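Local coordinates for protein cytosine deaminase (Klebsiella pneumoniae, PDB 4R7W) that probably deaminates cytosine to uracil and ammonia, using a metal-bound nucleophile at the mouth of a TIM barrel of the amidohydrolase family, at residues B[54-59]-B[207-212]; B[113-118]-B[145-150]; B[266-271]-B[304-309]. One frame throughout, in Å; residues are numbered along the deposited sequence.

Interaction 1 of 3, residues B[54-59]-B[207-212]. With FE2 (Fe (II) ion), chain L; O7U ((2R)-2-amino-2,5-dihydro-1,5,2-diazaphosphinin-6(1H)-one 2-oxide), chain M.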
loop_
_atom_site.group_PDB
_atom_site.type_symbol
_atom_site.label_atom_id
_atom_site.label_comp_id
_atom_site.label_asym_id
_atom_site.label_seq_id
_atom_site.Cartn_x
_atom_site.Cartn_y
_atom_site.Cartn_z
ATOM N N GLU B 54 16.030 -4.771 5.734
ATOM C CA GLU B 54 14.979 -4.395 6.670
ATOM C C GLU B 54 15.706 -3.736 7.820
ATOM O O GLU B 54 16.257 -4.427 8.658
ATOM C CB GLU B 54 14.211 -5.630 7.147
ATOM C CG GLU B 54 13.167 -5.331 8.212
ATOM C CD GLU B 54 12.388 -4.074 7.903
ATOM O OE1 GLU B 54 11.394 -4.161 7.170
ATOM O OE2 GLU B 54 12.779 -2.991 8.373
ATOM N N PRO B 55 15.780 -2.398 7.820
ATOM C CA PRO B 55 16.636 -1.732 8.800
ATOM C C PRO B 55 15.921 -1.458 10.116
ATOM O O PRO B 55 16.504 -0.828 10.986
ATOM C CB PRO B 55 16.944 -0.405 8.130
ATOM C CG PRO B 55 15.660 -0.096 7.397
ATOM C CD PRO B 55 15.156 -1.436 6.892
ATOM N N HIS B 56 14.687 -1.912 10.262
ATOM C CA HIS B 56 13.960 -1.645 11.504
ATOM C C HIS B 56 12.794 -2.605 11.686
ATOM O O HIS B 56 11.733 -2.421 11.085
ATOM C CB HIS B 56 13.448 -0.194 11.522
ATOM C CG HIS B 56 12.848 0.222 12.833
ATOM N ND1 HIS B 56 13.262 1.344 13.517
ATOM C CD2 HIS B 56 11.878 -0.341 13.588
ATOM C CE1 HIS B 56 12.562 1.466 14.630
ATOM N NE2 HIS B 56 11.714 0.457 14.693
ATOM N N ILE B 57 12.980 -3.615 12.527
ATOM C CA ILE B 57 11.901 -4.550 12.843
ATOM C C ILE B 57 11.936 -5.025 14.308
ATOM O O ILE B 57 12.972 -4.958 14.964
ATOM C CB ILE B 57 11.914 -5.754 11.892
ATOM C CG1 ILE B 57 10.568 -6.485 11.919
ATOM C CG2 ILE B 57 13.089 -6.685 12.214
ATOM C CD1 ILE B 57 10.398 -7.509 10.820
ATOM N N HIS B 58 10.795 -5.484 14.825
ATOM C CA HIS B 58 10.748 -6.015 16.182
ATOM C C HIS B 58 10.567 -7.529 16.172
ATOM O O HIS B 58 9.451 -8.025 16.275
ATOM C CB HIS B 58 9.619 -5.366 16.974
ATOM C CG HIS B 58 9.865 -3.924 17.289
ATOM N ND1 HIS B 58 10.287 -3.494 18.529
ATOM C CD2 HIS B 58 9.764 -2.815 16.521
ATOM C CE1 HIS B 58 10.441 -2.183 18.511
ATOM N NE2 HIS B 58 10.138 -1.751 17.301
ATOM N N LEU B 59 11.666 -8.263 16.057
ATOM C CA LEU B 59 11.580 -9.725 16.034
ATOM C C LEU B 59 11.150 -10.353 17.374
ATOM O O LEU B 59 10.661 -11.480 17.415
ATOM C CB LEU B 59 12.900 -10.325 15.575
ATOM C CG LEU B 59 13.203 -10.047 14.103
ATOM C CD1 LEU B 59 14.448 -10.802 13.665
ATOM C CD2 LEU B 59 12.001 -10.400 13.226
ATOM N N ASP B 207 20.530 3.506 17.452
ATOM C CA ASP B 207 19.280 3.623 16.700
ATOM C C ASP B 207 18.116 3.847 17.681
ATOM O O ASP B 207 17.648 2.920 18.329
ATOM C CB ASP B 207 19.024 2.389 15.838
ATOM C CG ASP B 207 17.928 2.612 14.821
ATOM O OD1 ASP B 207 18.065 2.131 13.659
ATOM O OD2 ASP B 207 16.940 3.294 15.163
ATOM N N VAL B 208 17.644 5.083 17.744
ATOM C CA VAL B 208 16.684 5.512 18.782
ATOM C C VAL B 208 15.286 5.667 18.168
ATOM O O VAL B 208 15.154 6.210 17.064
ATOM C CB VAL B 208 17.160 6.852 19.413
ATOM C CG1 VAL B 208 16.165 7.393 20.466
ATOM C CG2 VAL B 208 18.541 6.660 20.059
ATOM N N HIS B 209 14.258 5.142 18.842
ATOM C CA HIS B 209 12.885 5.487 18.494
ATOM C C HIS B 209 12.709 6.910 18.947
ATOM O O HIS B 209 12.570 7.175 20.148
ATOM C CB HIS B 209 11.867 4.624 19.226
ATOM C CG HIS B 209 11.790 3.221 18.725
ATOM N ND1 HIS B 209 12.869 2.364 18.749
ATOM C CD2 HIS B 209 10.759 2.519 18.195
ATOM C CE1 HIS B 209 12.507 1.194 18.250
ATOM N NE2 HIS B 209 11.231 1.262 17.910
ATOM N N CYS B 210 12.729 7.828 17.994
ATOM C CA CYS B 210 12.855 9.226 18.330
ATOM C C CYS B 210 11.602 9.989 17.954
ATOM O O CYS B 210 11.252 10.078 16.775
ATOM C CB CYS B 210 14.047 9.823 17.616
ATOM S SG CYS B 210 14.592 11.355 18.302
ATOM N N ASP B 211 10.928 10.516 18.974
ATOM C CA ASP B 211 9.733 11.336 18.790
ATOM C C ASP B 211 8.630 10.609 18.008
ATOM O O ASP B 211 8.072 11.165 17.038
ATOM C CB ASP B 211 10.095 12.653 18.100
ATOM C CG ASP B 211 11.143 13.458 18.865
ATOM O OD1 ASP B 211 12.136 13.892 18.238
ATOM O OD2 ASP B 211 10.950 13.709 20.075
ATOM N N GLU B 212 8.319 9.376 18.410
ATOM C CA GLU B 212 7.220 8.643 17.764
ATOM C C GLU B 212 5.874 9.069 18.312
ATOM O O GLU B 212 5.208 8.297 18.999
ATOM C CB GLU B 212 7.367 7.123 17.894
ATOM C CG GLU B 212 6.406 6.348 16.948
ATOM C CD GLU B 212 6.497 4.833 17.091
ATOM O OE1 GLU B 212 5.848 4.116 16.294
ATOM O OE2 GLU B 212 7.214 4.361 18.005
HETATM FE FE FE2 L . 9.893 0.201 16.079
HETATM N N1 O7U M . 7.437 -0.151 20.176
HETATM C C2 O7U M . 7.543 1.224 19.945
HETATM O O2 O7U M . 7.843 2.085 20.790
HETATM N N3 O7U M . 7.313 1.695 18.674
HETATM N N4 O7U M . 5.570 1.343 16.627
HETATM O O4 O7U M . 7.997 1.220 16.427
HETATM P P4 O7U M . 6.942 0.840 17.351
HETATM C C5 O7U M . 6.845 -0.865 17.861
HETATM C C6 O7U M . 7.094 -1.083 19.102
HETATM O O HOH W 1 15.959 0.575 13.195
#
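His56 sends its ring anti to the backbone N (chi1 -172°), while His209 swings its own anti to the carbonyl carbon (chi1 -73°), and the two imidazoles converge on one iron(II). NE2 of His56 binds the iron at 2.3 Å, and NE2 of His209 binds it at 2.5 Å. The edge of His56 is turned toward the face of His209 in an offset edge-to-face pair, planes 64° apart. His58 reaches the same iron with NE2 at 2.3 Å, coming from the direction opposite to His209, and these two rings meet rim to rim. His56 and His58 form the His-X-His pair that amidohydrolases carry at the end of the first barrel strand; Asp308 is the remaining protein ligand. The bound ligand O7U takes another position, its O4 lying 2.2 Å from the iron. Its tetrahedral phosphorus is consistent with an analogue of the tetrahedral adduct formed when a hydroxide attacks the pyrimidine. Glu212, extended beyond CG, fixes the ligand with both oxygens: OE1 accepts from O7U N4 at 2.8 Å, and OE2 accepts from O7U N3 at 2.8 Å. His58 meanwhile has the C5-C6 side of O7U over one ring face. Deeper down, a water donates to Pro55 O and to Asp207 OD1, bridging the two segments. Asp207 also pairs with Arg115 and Ser240, and Ser240 OG is bonded to His56 ND1 as well. The segments face each other across the barrel interior: strand 47-57 is hydrogen-bonded to strand 111-119, whereas strand 205-210 runs between strands 174-175 and 237-241.

Interaction 2 of 3, residues B[113-118]-B[145-150]. With O7U ((2R)-2-amino-2,5-dihydro-1,5,2-diazaphosphinin-6(1H)-one 2-oxide), chain M.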
loop_
_atom_site.group_PDB
_atom_site.type_symbol
_atom_site.label_atom_id
_atom_site.label_comp_id
_atom_site.label_asym_id
_atom_site.label_seq_id
_atom_site.Cartn_x
_atom_site.Cartn_y
_atom_site.Cartn_z
ATOM N N HIS B 113 19.642 -8.488 5.051
ATOM C CA HIS B 113 20.178 -7.678 6.139
ATOM C C HIS B 113 19.032 -7.154 6.967
ATOM O O HIS B 113 18.108 -6.535 6.427
ATOM C CB HIS B 113 20.993 -6.509 5.594
ATOM C CG HIS B 113 22.238 -6.928 4.878
ATOM N ND1 HIS B 113 23.395 -7.267 5.546
ATOM C CD2 HIS B 113 22.510 -7.068 3.558
ATOM C CE1 HIS B 113 24.326 -7.594 4.673
ATOM N NE2 HIS B 113 23.816 -7.481 3.457
ATOM N N VAL B 114 19.086 -7.410 8.277
ATOM C CA VAL B 114 18.000 -7.051 9.186
ATOM C C VAL B 114 18.552 -6.428 10.469
ATOM O O VAL B 114 19.498 -6.947 11.050
ATOM C CB VAL B 114 17.217 -8.303 9.625
ATOM C CG1 VAL B 114 16.041 -7.916 10.528
ATOM C CG2 VAL B 114 16.753 -9.104 8.417
ATOM N N ARG B 115 17.958 -5.321 10.909
ATOM C CA ARG B 115 18.277 -4.764 12.221
ATOM C C ARG B 115 17.035 -4.871 13.087
ATOM O O ARG B 115 16.024 -4.234 12.797
ATOM C CB ARG B 115 18.709 -3.302 12.114
ATOM C CG ARG B 115 18.736 -2.584 13.455
ATOM C CD ARG B 115 19.168 -1.138 13.324
ATOM N NE ARG B 115 20.588 -1.007 13.020
ATOM C CZ ARG B 115 21.207 0.148 12.779
ATOM N NH1 ARG B 115 20.528 1.285 12.777
ATOM N NH2 ARG B 115 22.510 0.168 12.520
ATOM N N THR B 116 17.100 -5.710 14.125
ATOM C CA THR B 116 15.963 -5.891 15.009
ATOM C C THR B 116 16.153 -5.163 16.327
ATOM O O THR B 116 17.252 -5.101 16.866
ATOM C CB THR B 116 15.642 -7.377 15.309
ATOM O OG1 THR B 116 14.410 -7.453 16.038
ATOM C CG2 THR B 116 16.740 -8.017 16.162
ATOM N N HIS B 117 15.063 -4.586 16.817
ATOM C CA HIS B 117 15.003 -4.064 18.174
ATOM C C HIS B 117 14.516 -5.190 19.071
ATOM O O HIS B 117 13.776 -6.080 18.634
ATOM C CB HIS B 117 14.072 -2.852 18.241
ATOM C CG HIS B 117 14.597 -1.665 17.494
ATOM N ND1 HIS B 117 15.214 -0.604 18.119
ATOM C CD2 HIS B 117 14.633 -1.393 16.167
ATOM C CE1 HIS B 117 15.605 0.272 17.212
ATOM N NE2 HIS B 117 15.257 -0.178 16.020
ATOM N N VAL B 118 14.993 -5.185 20.309
ATOM C CA VAL B 118 14.605 -6.179 21.283
ATOM C C VAL B 118 14.360 -5.420 22.565
ATOM O O VAL B 118 15.220 -4.661 23.015
ATOM C CB VAL B 118 15.732 -7.199 21.525
ATOM C CG1 VAL B 118 15.240 -8.346 22.387
ATOM C CG2 VAL B 118 16.252 -7.721 20.210
ATOM N N GLN B 145 21.603 -7.489 12.917
ATOM C CA GLN B 145 22.039 -6.586 13.987
ATOM C C GLN B 145 20.966 -6.555 15.078
ATOM O O GLN B 145 19.770 -6.658 14.775
ATOM C CB GLN B 145 22.260 -5.169 13.449
ATOM C CG GLN B 145 23.335 -5.061 12.375
ATOM C CD GLN B 145 23.549 -3.632 11.879
ATOM O OE1 GLN B 145 22.895 -2.684 12.329
ATOM N NE2 GLN B 145 24.476 -3.476 10.943
ATOM N N ILE B 146 21.384 -6.418 16.336
ATOM C CA ILE B 146 20.436 -6.391 17.465
ATOM C C ILE B 146 20.493 -5.069 18.233
ATOM O O ILE B 146 21.572 -4.662 18.685
ATOM C CB ILE B 146 20.710 -7.543 18.445
ATOM C CG1 ILE B 146 20.608 -8.902 17.720
ATOM C CG2 ILE B 146 19.797 -7.446 19.660
ATOM C CD1 ILE B 146 20.921 -10.102 18.623
ATOM N N VAL B 147 19.343 -4.397 18.363
ATOM C CA VAL B 147 19.263 -3.159 19.143
ATOM C C VAL B 147 18.729 -3.377 20.563
ATOM O O VAL B 147 17.672 -3.982 20.763
ATOM C CB VAL B 147 18.389 -2.082 18.449
ATOM C CG1 VAL B 147 18.445 -0.762 19.229
ATOM C CG2 VAL B 147 18.827 -1.869 17.010
ATOM N N ALA B 148 19.474 -2.882 21.545
ATOM C CA ALA B 148 19.013 -2.845 22.934
ATOM C C ALA B 148 17.954 -1.744 23.097
ATOM O O ALA B 148 18.285 -0.568 23.284
ATOM C CB ALA B 148 20.182 -2.593 23.861
ATOM N N PHE B 149 16.692 -2.142 23.031
ATOM C CA PHE B 149 15.578 -1.204 22.984
ATOM C C PHE B 149 14.866 -1.186 24.328
ATOM O O PHE B 149 14.295 -2.199 24.731
ATOM C CB PHE B 149 14.587 -1.643 21.910
ATOM C CG PHE B 149 13.331 -0.806 21.847
ATOM C CD1 PHE B 149 13.400 0.583 21.833
ATOM C CD2 PHE B 149 12.087 -1.415 21.762
ATOM C CE1 PHE B 149 12.236 1.354 21.764
ATOM C CE2 PHE B 149 10.924 -0.657 21.683
ATOM C CZ PHE B 149 11.004 0.729 21.684
ATOM N N PRO B 150 14.912 -0.046 25.033
ATOM C CA PRO B 150 14.241 0.017 26.343
ATOM C C PRO B 150 12.784 0.462 26.200
ATOM O O PRO B 150 12.482 1.626 26.381
ATOM C CB PRO B 150 15.067 1.063 27.097
ATOM C CG PRO B 150 15.454 2.047 26.011
ATOM C CD PRO B 150 15.667 1.187 24.739
HETATM N N1 O7U M . 7.437 -0.151 20.176
HETATM C C2 O7U M . 7.543 1.224 19.945
HETATM O O2 O7U M . 7.843 2.085 20.790
HETATM N N3 O7U M . 7.313 1.695 18.674
HETATM N N4 O7U M . 5.570 1.343 16.627
HETATM O O4 O7U M . 7.997 1.220 16.427
HETATM P P4 O7U M . 6.942 0.840 17.351
HETATM C C5 O7U M . 6.845 -0.865 17.861
HETATM C C6 O7U M . 7.094 -1.083 19.102
#
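Val147 lays its CB over one face of the His117 imidazole, offset toward the rim, with CB 3.9 Å from the ring centroid in a CH-pi contact. The two side chains run side by side and point the same way, and CG1 of Val147 comes within 3.4 Å of His117 ND1. The edge of His117 is in turn directed at the face of Phe149, a T-shaped pair with ring planes at 82°. Phe149 carries its CG anti to the backbone N (chi1 175°), which takes the ring on toward the bound ligand; O7U O2 lies in the plane of that ring, 3.6 Å from CZ. Further down the same face, Arg115 bends at chi3 and grips Gln145 side-on. Its NE and NH2 both donate to Gln145 OE1, each at 2.9 Å, with the acceptor close to the guanidinium plane and the amide turned 33° from it. The remaining terminal nitrogen, NH1, makes a salt bridge to Asp207, so the guanidinium is held from two directions and its rotation is restricted. On the other face CG2 of Val118 meets CG2 of Ile146 at 3.6 Å, and both side chains pack on helix 126-137. Thr116 OG1 is instead bonded to Leu59 N. Backbone bonds knit the strands in parallel register, from Gln145 N to Val114 O through Thr116 and Val147 to Phe149 N on Val118 O. Strand 111-119, helix 126-137 and strand 143-149 make up one beta-alpha-beta unit of the TIM barrel, in which the Arg115, His117 and Val147 face lines the interior and the Val118 and Ile146 face receives the helix.

Interaction 3 of 3, residues B[266-271]-B[304-309]. With FE2 (Fe (II) ion), chain L; O7U ((2R)-2-amino-2,5-dihydro-1,5,2-diazaphosphinin-6(1H)-one 2-oxide), chain M.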
loop_
_atom_site.group_PDB
_atom_site.type_symbol
_atom_site.label_atom_id
_atom_site.label_comp_id
_atom_site.label_asym_id
_atom_site.label_seq_id
_atom_site.Cartn_x
_atom_site.Cartn_y
_atom_site.Cartn_z
ATOM N N ASN B 266 21.516 9.276 10.377
ATOM C CA ASN B 266 20.549 8.675 9.474
ATOM C C ASN B 266 19.130 8.729 10.017
ATOM O O ASN B 266 18.919 8.960 11.210
ATOM C CB ASN B 266 20.927 7.226 9.205
ATOM C CG ASN B 266 22.274 7.104 8.556
ATOM O OD1 ASN B 266 22.402 7.267 7.344
ATOM N ND2 ASN B 266 23.304 6.847 9.365
ATOM N N PHE B 267 18.167 8.482 9.132
ATOM C CA PHE B 267 16.754 8.499 9.465
ATOM C C PHE B 267 16.055 7.276 8.903
ATOM O O PHE B 267 16.289 6.900 7.761
ATOM C CB PHE B 267 16.083 9.767 8.903
ATOM C CG PHE B 267 16.475 11.026 9.627
ATOM C CD1 PHE B 267 15.641 11.577 10.595
ATOM C CD2 PHE B 267 17.689 11.643 9.357
ATOM C CE1 PHE B 267 16.003 12.725 11.274
ATOM C CE2 PHE B 267 18.059 12.798 10.030
ATOM C CZ PHE B 267 17.214 13.337 10.999
ATOM N N ILE B 268 15.172 6.676 9.697
ATOM C CA ILE B 268 14.362 5.569 9.215
ATOM C C ILE B 268 12.897 5.953 9.362
ATOM O O ILE B 268 12.504 6.509 10.388
ATOM C CB ILE B 268 14.660 4.262 9.993
ATOM C CG1 ILE B 268 16.059 3.723 9.655
ATOM C CG2 ILE B 268 13.640 3.200 9.663
ATOM C CD1 ILE B 268 16.464 2.505 10.507
ATOM N N SER B 269 12.090 5.694 8.336
ATOM C CA SER B 269 10.643 5.969 8.421
ATOM C C SER B 269 9.870 4.671 8.203
ATOM O O SER B 269 10.281 3.827 7.398
ATOM C CB SER B 269 10.225 7.037 7.397
ATOM O OG SER B 269 8.839 7.361 7.489
ATOM N N CYS B 270 8.779 4.494 8.936
ATOM C CA CYS B 270 7.967 3.290 8.809
ATOM C C CYS B 270 6.529 3.630 8.392
ATOM O O CYS B 270 5.619 3.658 9.232
ATOM C CB CYS B 270 7.994 2.512 10.123
ATOM S SG CYS B 270 9.687 2.181 10.765
ATOM N N PRO B 271 6.317 3.889 7.091
ATOM C CA PRO B 271 5.061 4.470 6.582
ATOM C C PRO B 271 3.798 3.651 6.852
ATOM O O PRO B 271 2.757 4.250 7.116
ATOM C CB PRO B 271 5.311 4.564 5.075
ATOM C CG PRO B 271 6.347 3.513 4.800
ATOM C CD PRO B 271 7.255 3.594 5.997
ATOM N N CYS B 304 15.510 6.186 4.904
ATOM C CA CYS B 304 15.052 4.928 4.301
ATOM C C CYS B 304 13.776 4.380 4.941
ATOM O O CYS B 304 13.308 4.897 5.965
ATOM C CB CYS B 304 16.164 3.875 4.343
ATOM S SG CYS B 304 16.664 3.466 6.009
ATOM N N PHE B 305 13.216 3.337 4.337
ATOM C CA PHE B 305 11.925 2.801 4.760
ATOM C C PHE B 305 12.066 1.449 5.471
ATOM O O PHE B 305 13.031 0.715 5.249
ATOM C CB PHE B 305 10.978 2.664 3.561
ATOM C CG PHE B 305 10.445 3.981 3.015
ATOM C CD1 PHE B 305 9.934 4.957 3.863
ATOM C CD2 PHE B 305 10.424 4.214 1.644
ATOM C CE1 PHE B 305 9.420 6.160 3.353
ATOM C CE2 PHE B 305 9.915 5.408 1.120
ATOM C CZ PHE B 305 9.413 6.385 1.978
ATOM N N ALA B 306 11.100 1.133 6.336
ATOM C CA ALA B 306 11.129 -0.115 7.098
ATOM C C ALA B 306 9.733 -0.576 7.485
ATOM O O ALA B 306 8.837 0.245 7.690
ATOM C CB ALA B 306 11.984 0.049 8.355
ATOM N N GLN B 307 9.576 -1.890 7.638
ATOM C CA GLN B 307 8.295 -2.506 8.021
ATOM C C GLN B 307 7.907 -2.292 9.491
ATOM O O GLN B 307 6.718 -2.215 9.826
ATOM C CB GLN B 307 8.335 -4.018 7.733
ATOM C CG GLN B 307 8.522 -4.363 6.262
ATOM C CD GLN B 307 8.733 -5.850 6.004
ATOM O OE1 GLN B 307 7.774 -6.626 5.948
ATOM N NE2 GLN B 307 9.995 -6.253 5.835
ATOM N N ASP B 308 8.916 -2.258 10.359
ATOM C CA ASP B 308 8.729 -2.076 11.800
ATOM C C ASP B 308 8.130 -3.296 12.505
ATOM O O ASP B 308 8.755 -3.870 13.398
ATOM C CB ASP B 308 7.861 -0.847 12.079
ATOM C CG ASP B 308 8.175 -0.202 13.392
ATOM O OD1 ASP B 308 7.958 1.011 13.484
ATOM O OD2 ASP B 308 8.643 -0.899 14.315
ATOM N N SER B 309 6.913 -3.677 12.128
ATOM C CA SER B 309 6.198 -4.756 12.808
ATOM C C SER B 309 5.655 -5.797 11.851
ATOM O O SER B 309 5.262 -5.476 10.725
ATOM C CB SER B 309 4.994 -4.200 13.584
ATOM O OG SER B 309 5.374 -3.335 14.630
HETATM FE FE FE2 L . 9.893 0.201 16.079
HETATM N N1 O7U M . 7.437 -0.151 20.176
HETATM C C2 O7U M . 7.543 1.224 19.945
HETATM O O2 O7U M . 7.843 2.085 20.790
HETATM N N3 O7U M . 7.313 1.695 18.674
HETATM N N4 O7U M . 5.570 1.343 16.627
HETATM O O4 O7U M . 7.997 1.220 16.427
HETATM P P4 O7U M . 6.942 0.840 17.351
HETATM C C5 O7U M . 6.845 -0.865 17.861
HETATM C C6 O7U M . 7.094 -1.083 19.102
#
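Ile268 and Cys304 pair in the parallel ladder between two neighbouring strands of the TIM barrel, and here the packing is close. Ser269 N donates to Cys304 O in a 2.8 Å bond that is nearly straight at 169°, and Cys304 N returns a bond to Phe267 O. CG1 of Ile268 rests on Cys304 SG, while its other branch, CG2, meets Ala306 CB at 3.8 Å; Ala306 in turn packs against Pro55 and His56 of the first barrel strand. On the opposite face the ring of Phe305 turns its edge to Ser269 O, and CD of Pro271 crosses to Phe305 CD1 at 3.7 Å. Hydrogen bonding then weakens: Ala306 N reaches Ser269 O only through a weak bond (130°). Cys270 and Ala306 still lie alongside each other, and the chains part only after them. Cys270 occupies the N-cap position of the helix that starts at Pro271, whereas 306-309 loops toward the pocket. This end is buried too, and the metal site lies beside it. Asp308 CB and OD1 approach Cys270, and its chi1 of -151° takes the carboxylate toward the metal, where OD2 binds the iron(II) at 2.4 Å.

How the interactions relate
All three contacts belong to one TIM barrel, and their C-terminal ends surround its metal site. Interaction 1 lies between the others, with centres about 8 Å from interaction 2 and about 7 Å from interaction 3; those two have centres about 13 Å apart and do not touch. Along the chain, interaction 2 is nested inside the loop closed by interaction 1, and interaction 3 follows both. Strand 47-57 neighbours strand 111-119, and Arg115 joins 113-118 to 207-212 through Asp207. His58 N and Glu54 bond to the 304-309 segment, tying the first barrel strand to the last barrel strand. Ligands from interactions 1 and 3 together build the iron site, while interaction 2 supplies aromatic rings beside it.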